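PDB 6ABX: citrate synthase from Metallosphaera sedula, which probably condenses oxaloacetate with acetyl-CoA and water to give citrate and CoA, feeding the tricarboxylic acid cycle. Local coordinates for residues D165-H179 with R262-S274. Numbering follows the deposited sequence.
Sequences DTRVLDVSLMLHMDH and RAKILKEYANQLS. With FLC (citrate anion), chain C.
His179 and Arg262 meet face to face at the active-site end of an antiparallel helix pair in the mainly helical citrate synthase fold, a worked example of how a helix and the loop beyond its partner bring ligand-binding groups together: Arg262 comes from its helix, His179 from the loop. Helices 165-174 and 262-270 run at 176° with their axes 10.1 Å apart. The guanidinium of Arg262 lies flat on the imidazole, planes 7° apart and centres separated by 3.6 Å; His179 NE2 sits over its middle. The Arg262 chain bends at chi3 (-67°) to present this face. The stacked pair shares one citrate: His179 ND1 donates almost straight to citrate OA2 in the ring plane, while Arg262 NH2 donates to OG2 at 2.9 Å, and the bonds from NH1 to OHB and OB2 are weak. A hydrogen bond between Tyr256 and His179 NE2 and a salt bridge from Asp260 to Arg262 NH1 probably limit rotation of both groups; Arg351 of the second subunit also binds this citrate. With an alanine here instead of His179, citrate OA2 is likely to lose this donor, Tyr256 its mate at NE2, and the Arg262 guanidinium the flat surface it rests on. Both residues are seen to bind oxaloacetate in this protein.

Away from the ligand the contact is largely apolar. Leu175 sets CD1 against Leu266 CG at 3.6 Å, the two side chains sliding past each other in opposite directions, while its CD2 meets Ile265 CD1. Val171 stands over one face of the Tyr269 ring, CG2 making a CH-pi contact 3.8 Å from the centroid. At the far end Val168 crosses Leu273 at about a right angle, CG2 against CD2. Beside the stack, a water donates to Leu175 O and Asp178 O and accepts from Arg262 NH2 at 3.0 Å.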
loop_
_atom_site.group_PDB
_atom_site.type_symbol
_atom_site.label_atom_id
_atom_site.label_comp_id
_atom_site.label_asym_id
_atom_site.label_seq_id
_atom_site.Cartn_x
_atom_site.Cartn_y
_atom_site.Cartn_z
ATOM N N ASP A 165 25.723 23.442 1.033
ATOM C CA ASP A 165 24.855 22.450 1.698
ATOM C C ASP A 165 23.591 22.240 0.859
ATOM O O ASP A 165 23.149 21.101 0.661
ATOM C CB ASP A 165 24.530 22.813 3.155
ATOM C CG ASP A 165 25.610 22.449 4.169
ATOM O OD1 ASP A 165 26.630 21.861 3.758
ATOM O OD2 ASP A 165 25.378 22.683 5.380
ATOM N N THR A 166 22.975 23.326 0.411
ATOM C CA THR A 166 21.772 23.212 -0.387
ATOM C C THR A 166 22.024 22.338 -1.616
ATOM O O THR A 166 21.182 21.487 -1.943
ATOM C CB THR A 166 21.253 24.574 -0.833
ATOM O OG1 THR A 166 20.993 25.233 0.414
ATOM C CG2 THR A 166 20.035 24.478 -1.718
ATOM N N ARG A 167 23.116 22.609 -2.339
ATOM C CA ARG A 167 23.403 21.890 -3.540
ATOM C C ARG A 167 23.556 20.390 -3.281
ATOM O O ARG A 167 23.053 19.550 -4.051
ATOM C CB ARG A 167 24.711 22.400 -4.152
ATOM C CG ARG A 167 25.049 21.743 -5.471
ATOM C CD ARG A 167 24.138 22.295 -6.532
ATOM N NE ARG A 167 24.483 21.810 -7.855
ATOM C CZ ARG A 167 25.371 22.389 -8.664
ATOM N NH1 ARG A 167 26.137 23.385 -8.232
ATOM N NH2 ARG A 167 25.458 21.981 -9.922
ATOM N N VAL A 168 24.264 20.028 -2.210
ATOM C CA VAL A 168 24.466 18.604 -1.855
ATOM C C VAL A 168 23.123 17.934 -1.563
ATOM O O VAL A 168 22.861 16.840 -2.067
ATOM C CB VAL A 168 25.476 18.414 -0.701
ATOM C CG1 VAL A 168 25.602 16.938 -0.391
ATOM C CG2 VAL A 168 26.843 19.001 -1.073
ATOM N N LEU A 169 22.246 18.609 -0.828
ATOM C CA LEU A 169 20.912 18.023 -0.549
ATOM C C LEU A 169 20.134 17.865 -1.863
ATOM O O LEU A 169 19.480 16.812 -2.121
ATOM C CB LEU A 169 20.094 18.872 0.418
ATOM C CG LEU A 169 18.705 18.306 0.683
ATOM C CD1 LEU A 169 18.754 16.897 1.192
ATOM C CD2 LEU A 169 17.944 19.184 1.670
ATOM N N ASP A 170 20.191 18.893 -2.730
ATOM C CA ASP A 170 19.466 18.896 -3.967
ATOM C C ASP A 170 19.879 17.684 -4.833
ATOM O O ASP A 170 19.064 16.934 -5.350
ATOM C CB ASP A 170 19.729 20.217 -4.673
ATOM C CG ASP A 170 18.614 20.569 -5.605
ATOM O OD1 ASP A 170 17.462 20.827 -5.095
ATOM O OD2 ASP A 170 18.895 20.515 -6.788
ATOM N N VAL A 171 21.171 17.479 -5.013
ATOM C CA VAL A 171 21.650 16.328 -5.752
ATOM C C VAL A 171 21.253 15.010 -5.072
ATOM O O VAL A 171 20.733 14.080 -5.776
ATOM C CB VAL A 171 23.168 16.403 -5.956
ATOM C CG1 VAL A 171 23.725 15.105 -6.561
ATOM C CG2 VAL A 171 23.548 17.592 -6.809
ATOM N N SER A 172 21.459 14.884 -3.744
ATOM C CA SER A 172 21.089 13.697 -3.075
ATOM C C SER A 172 19.603 13.334 -3.247
ATOM O O SER A 172 19.292 12.146 -3.484
ATOM C CB SER A 172 21.462 13.774 -1.610
ATOM O OG SER A 172 22.796 14.193 -1.494
ATOM N N LEU A 173 18.685 14.324 -3.233
ATOM C CA LEU A 173 17.280 14.061 -3.497
ATOM C C LEU A 173 17.051 13.685 -4.969
ATOM O O LEU A 173 16.333 12.685 -5.232
ATOM C CB LEU A 173 16.438 15.285 -3.116
ATOM C CG LEU A 173 16.424 15.630 -1.628
ATOM C CD1 LEU A 173 15.761 16.974 -1.402
ATOM C CD2 LEU A 173 15.739 14.524 -0.836
ATOM N N MET A 174 17.710 14.362 -5.946
ATOM C CA MET A 174 17.463 14.018 -7.377
ATOM C C MET A 174 17.835 12.544 -7.612
ATOM O O MET A 174 17.160 11.784 -8.338
ATOM C CB MET A 174 18.296 14.898 -8.360
ATOM C CG MET A 174 17.817 16.318 -8.448
ATOM S SD MET A 174 18.735 17.353 -9.688
ATOM C CE MET A 174 20.201 17.713 -8.762
ATOM N N LEU A 175 18.896 12.073 -6.950
ATOM C CA LEU A 175 19.407 10.729 -7.092
ATOM C C LEU A 175 18.421 9.656 -6.621
ATOM O O LEU A 175 18.594 8.515 -7.061
ATOM C CB LEU A 175 20.710 10.539 -6.323
ATOM C CG LEU A 175 21.906 11.316 -6.872
ATOM C CD1 LEU A 175 23.150 11.112 -6.018
ATOM C CD2 LEU A 175 22.200 10.912 -8.286
ATOM N N HIS A 176 17.454 10.014 -5.776
ATOM C CA HIS A 176 16.454 9.108 -5.214
ATOM C C HIS A 176 15.071 9.187 -5.885
ATOM O O HIS A 176 14.164 8.485 -5.451
ATOM C CB HIS A 176 16.329 9.339 -3.712
ATOM C CG HIS A 176 17.495 8.829 -2.932
ATOM N ND1 HIS A 176 18.633 9.579 -2.740
ATOM C CD2 HIS A 176 17.686 7.663 -2.284
ATOM C CE1 HIS A 176 19.497 8.860 -2.011
ATOM N NE2 HIS A 176 18.963 7.657 -1.767
ATOM N N MET A 177 14.877 10.017 -6.937
ATOM C CA MET A 177 13.540 10.314 -7.392
ATOM C C MET A 177 12.915 9.104 -8.090
ATOM O O MET A 177 11.710 8.918 -7.919
ATOM C CB MET A 177 13.541 11.490 -8.345
ATOM C CG MET A 177 13.671 12.793 -7.581
ATOM S SD MET A 177 13.744 14.186 -8.751
ATOM C CE MET A 177 13.767 15.562 -7.613
ATOM N N ASP A 178 13.713 8.286 -8.790
ATOM C CA ASP A 178 13.114 7.117 -9.402
ATOM C C ASP A 178 14.157 6.027 -9.626
ATOM O O ASP A 178 15.305 6.331 -9.875
ATOM C CB ASP A 178 12.458 7.384 -10.762
ATOM C CG ASP A 178 11.492 6.263 -11.142
ATOM O OD1 ASP A 178 10.533 6.037 -10.363
ATOM O OD2 ASP A 178 11.762 5.542 -12.140
ATOM N N HIS A 179 13.677 4.766 -9.638
ATOM C CA HIS A 179 14.599 3.679 -9.988
ATOM C C HIS A 179 13.826 2.552 -10.685
ATOM O O HIS A 179 14.023 1.409 -10.345
ATOM C CB HIS A 179 15.406 3.237 -8.794
ATOM C CG HIS A 179 16.759 2.734 -9.147
ATOM N ND1 HIS A 179 17.170 1.444 -8.859
ATOM C CD2 HIS A 179 17.755 3.311 -9.873
ATOM C CE1 HIS A 179 18.406 1.265 -9.323
ATOM N NE2 HIS A 179 18.816 2.420 -9.932
ATOM N N ARG A 262 24.621 6.255 -8.609
ATOM C CA ARG A 262 24.144 7.182 -7.575
ATOM C C ARG A 262 25.174 7.244 -6.446
ATOM O O ARG A 262 25.422 8.318 -5.862
ATOM C CB ARG A 262 22.771 6.751 -7.070
ATOM C CG ARG A 262 21.683 6.685 -8.136
ATOM C CD ARG A 262 20.424 6.007 -7.660
ATOM N NE ARG A 262 20.670 4.593 -7.400
ATOM C CZ ARG A 262 19.772 3.763 -6.887
ATOM N NH1 ARG A 262 20.149 2.543 -6.521
ATOM N NH2 ARG A 262 18.540 4.184 -6.648
ATOM N N ALA A 263 25.831 6.116 -6.141
ATOM C CA ALA A 263 26.901 6.104 -5.140
ATOM C C ALA A 263 28.121 6.917 -5.595
ATOM O O ALA A 263 28.759 7.611 -4.802
ATOM C CB ALA A 263 27.332 4.673 -4.803
ATOM N N LYS A 264 28.487 6.765 -6.862
ATOM C CA LYS A 264 29.622 7.504 -7.430
ATOM C C LYS A 264 29.367 9.000 -7.297
ATOM O O LYS A 264 30.259 9.786 -6.930
ATOM C CB LYS A 264 29.770 7.120 -8.888
ATOM C CG LYS A 264 30.939 7.762 -9.610
ATOM C CD LYS A 264 31.317 6.948 -10.854
ATOM C CE LYS A 264 32.340 5.865 -10.548
ATOM N NZ LYS A 264 33.444 5.862 -11.542
ATOM N N ILE A 265 28.132 9.410 -7.606
ATOM C CA ILE A 265 27.814 10.828 -7.604
ATOM C C ILE A 265 27.813 11.351 -6.171
ATOM O O ILE A 265 28.386 12.411 -5.861
ATOM C CB ILE A 265 26.483 11.112 -8.331
ATOM C CG1 ILE A 265 26.593 10.763 -9.815
ATOM C CG2 ILE A 265 26.055 12.528 -8.101
ATOM C CD1 ILE A 265 25.287 10.691 -10.526
ATOM N N LEU A 266 27.181 10.615 -5.242
ATOM C CA LEU A 266 27.167 11.059 -3.863
ATOM C C LEU A 266 28.581 11.187 -3.305
ATOM O O LEU A 266 28.875 12.096 -2.548
ATOM C CB LEU A 266 26.405 10.079 -2.957
ATOM C CG LEU A 266 24.895 10.060 -3.074
ATOM C CD1 LEU A 266 24.332 8.839 -2.392
ATOM C CD2 LEU A 266 24.270 11.316 -2.502
ATOM N N LYS A 267 29.460 10.240 -3.636
ATOM C CA LYS A 267 30.822 10.296 -3.141
ATOM C C LYS A 267 31.540 11.591 -3.609
ATOM O O LYS A 267 32.299 12.214 -2.856
ATOM C CB LYS A 267 31.586 9.063 -3.618
ATOM C CG LYS A 267 32.980 8.946 -2.997
ATOM C CD LYS A 267 33.768 7.786 -3.464
ATOM C CE LYS A 267 35.165 7.849 -2.871
ATOM N NZ LYS A 267 35.906 6.621 -3.188
ATOM N N GLU A 268 31.286 11.982 -4.849
ATOM C CA GLU A 268 31.882 13.205 -5.407
ATOM C C GLU A 268 31.323 14.434 -4.695
ATOM O O GLU A 268 32.068 15.370 -4.377
ATOM C CB GLU A 268 31.511 13.346 -6.884
ATOM C CG GLU A 268 32.192 12.338 -7.769
ATOM C CD GLU A 268 31.668 12.257 -9.199
ATOM O OE1 GLU A 268 32.336 11.616 -10.002
ATOM O OE2 GLU A 268 30.584 12.768 -9.476
ATOM N N TYR A 269 29.982 14.476 -4.554
ATOM C CA TYR A 269 29.335 15.686 -3.997
ATOM C C TYR A 269 29.616 15.799 -2.492
ATOM O O TYR A 269 29.695 16.889 -1.982
ATOM C CB TYR A 269 27.847 15.719 -4.314
ATOM C CG TYR A 269 27.548 16.503 -5.567
ATOM C CD1 TYR A 269 27.575 17.873 -5.542
ATOM C CD2 TYR A 269 27.330 15.882 -6.780
ATOM C CE1 TYR A 269 27.291 18.621 -6.675
ATOM C CE2 TYR A 269 27.047 16.608 -7.929
ATOM C CZ TYR A 269 26.995 17.988 -7.867
ATOM O OH TYR A 269 26.752 18.763 -8.957
ATOM N N ALA A 270 29.829 14.671 -1.826
ATOM C CA ALA A 270 30.203 14.675 -0.416
ATOM C C ALA A 270 31.471 15.513 -0.218
ATOM O O ALA A 270 31.647 16.105 0.815
ATOM C CB ALA A 270 30.382 13.278 0.130
ATOM N N ASN A 271 32.382 15.537 -1.185
ATOM C CA ASN A 271 33.610 16.353 -1.024
ATOM C C ASN A 271 33.301 17.827 -0.761
ATOM O O ASN A 271 34.024 18.450 0.017
ATOM C CB ASN A 271 34.531 16.221 -2.221
ATOM C CG ASN A 271 35.262 14.906 -2.151
ATOM O OD1 ASN A 271 36.102 14.733 -1.273
ATOM N ND2 ASN A 271 34.973 13.995 -3.057
ATOM N N GLN A 272 32.218 18.346 -1.361
ATOM C CA GLN A 272 31.822 19.750 -1.272
ATOM C C GLN A 272 31.192 20.097 0.081
ATOM O O GLN A 272 30.977 21.260 0.343
ATOM C CB GLN A 272 30.883 20.113 -2.436
ATOM C CG GLN A 272 31.533 19.774 -3.774
ATOM C CD GLN A 272 30.802 20.239 -5.010
ATOM O OE1 GLN A 272 29.773 20.912 -4.939
ATOM N NE2 GLN A 272 31.353 19.868 -6.161
ATOM N N LEU A 273 30.837 19.107 0.910
ATOM C CA LEU A 273 30.375 19.393 2.290
ATOM C C LEU A 273 31.542 19.968 3.096
ATOM O O LEU A 273 32.651 19.455 3.014
ATOM C CB LEU A 273 29.883 18.115 2.984
ATOM C CG LEU A 273 28.548 17.578 2.501
ATOM C CD1 LEU A 273 28.275 16.214 3.090
ATOM C CD2 LEU A 273 27.417 18.542 2.816
ATOM N N SER A 274 31.259 21.012 3.883
ATOM C CA SER A 274 32.076 21.353 5.018
ATOM C C SER A 274 31.761 20.320 6.091
ATOM O O SER A 274 30.593 19.977 6.279
ATOM C CB SER A 274 31.790 22.742 5.508
ATOM O OG SER A 274 30.552 22.754 6.213
HETATM C CAC FLC C . 15.578 -1.257 -6.330
HETATM C CA FLC C . 16.096 -0.956 -4.957
HETATM C CB FLC C . 17.132 0.069 -4.577
HETATM C CBC FLC C . 18.447 -0.236 -3.864
HETATM C CG FLC C . 16.843 1.373 -4.240
HETATM C CGC FLC C . 15.737 1.886 -5.057
HETATM O OA1 FLC C . 15.048 -2.426 -6.291
HETATM O OA2 FLC C . 15.543 -0.414 -7.326
HETATM O OB1 FLC C . 18.550 -1.273 -3.162
HETATM O OB2 FLC C . 19.408 0.587 -3.854
HETATM O OG1 FLC C . 14.549 1.568 -5.034
HETATM O OG2 FLC C . 16.177 2.776 -5.665
HETATM O OHB FLC C . 17.724 0.381 -5.895
HETATM O O HOH W 1 28.761 22.470 2.320
HETATM O O HOH W 2 16.890 6.479 -7.547
#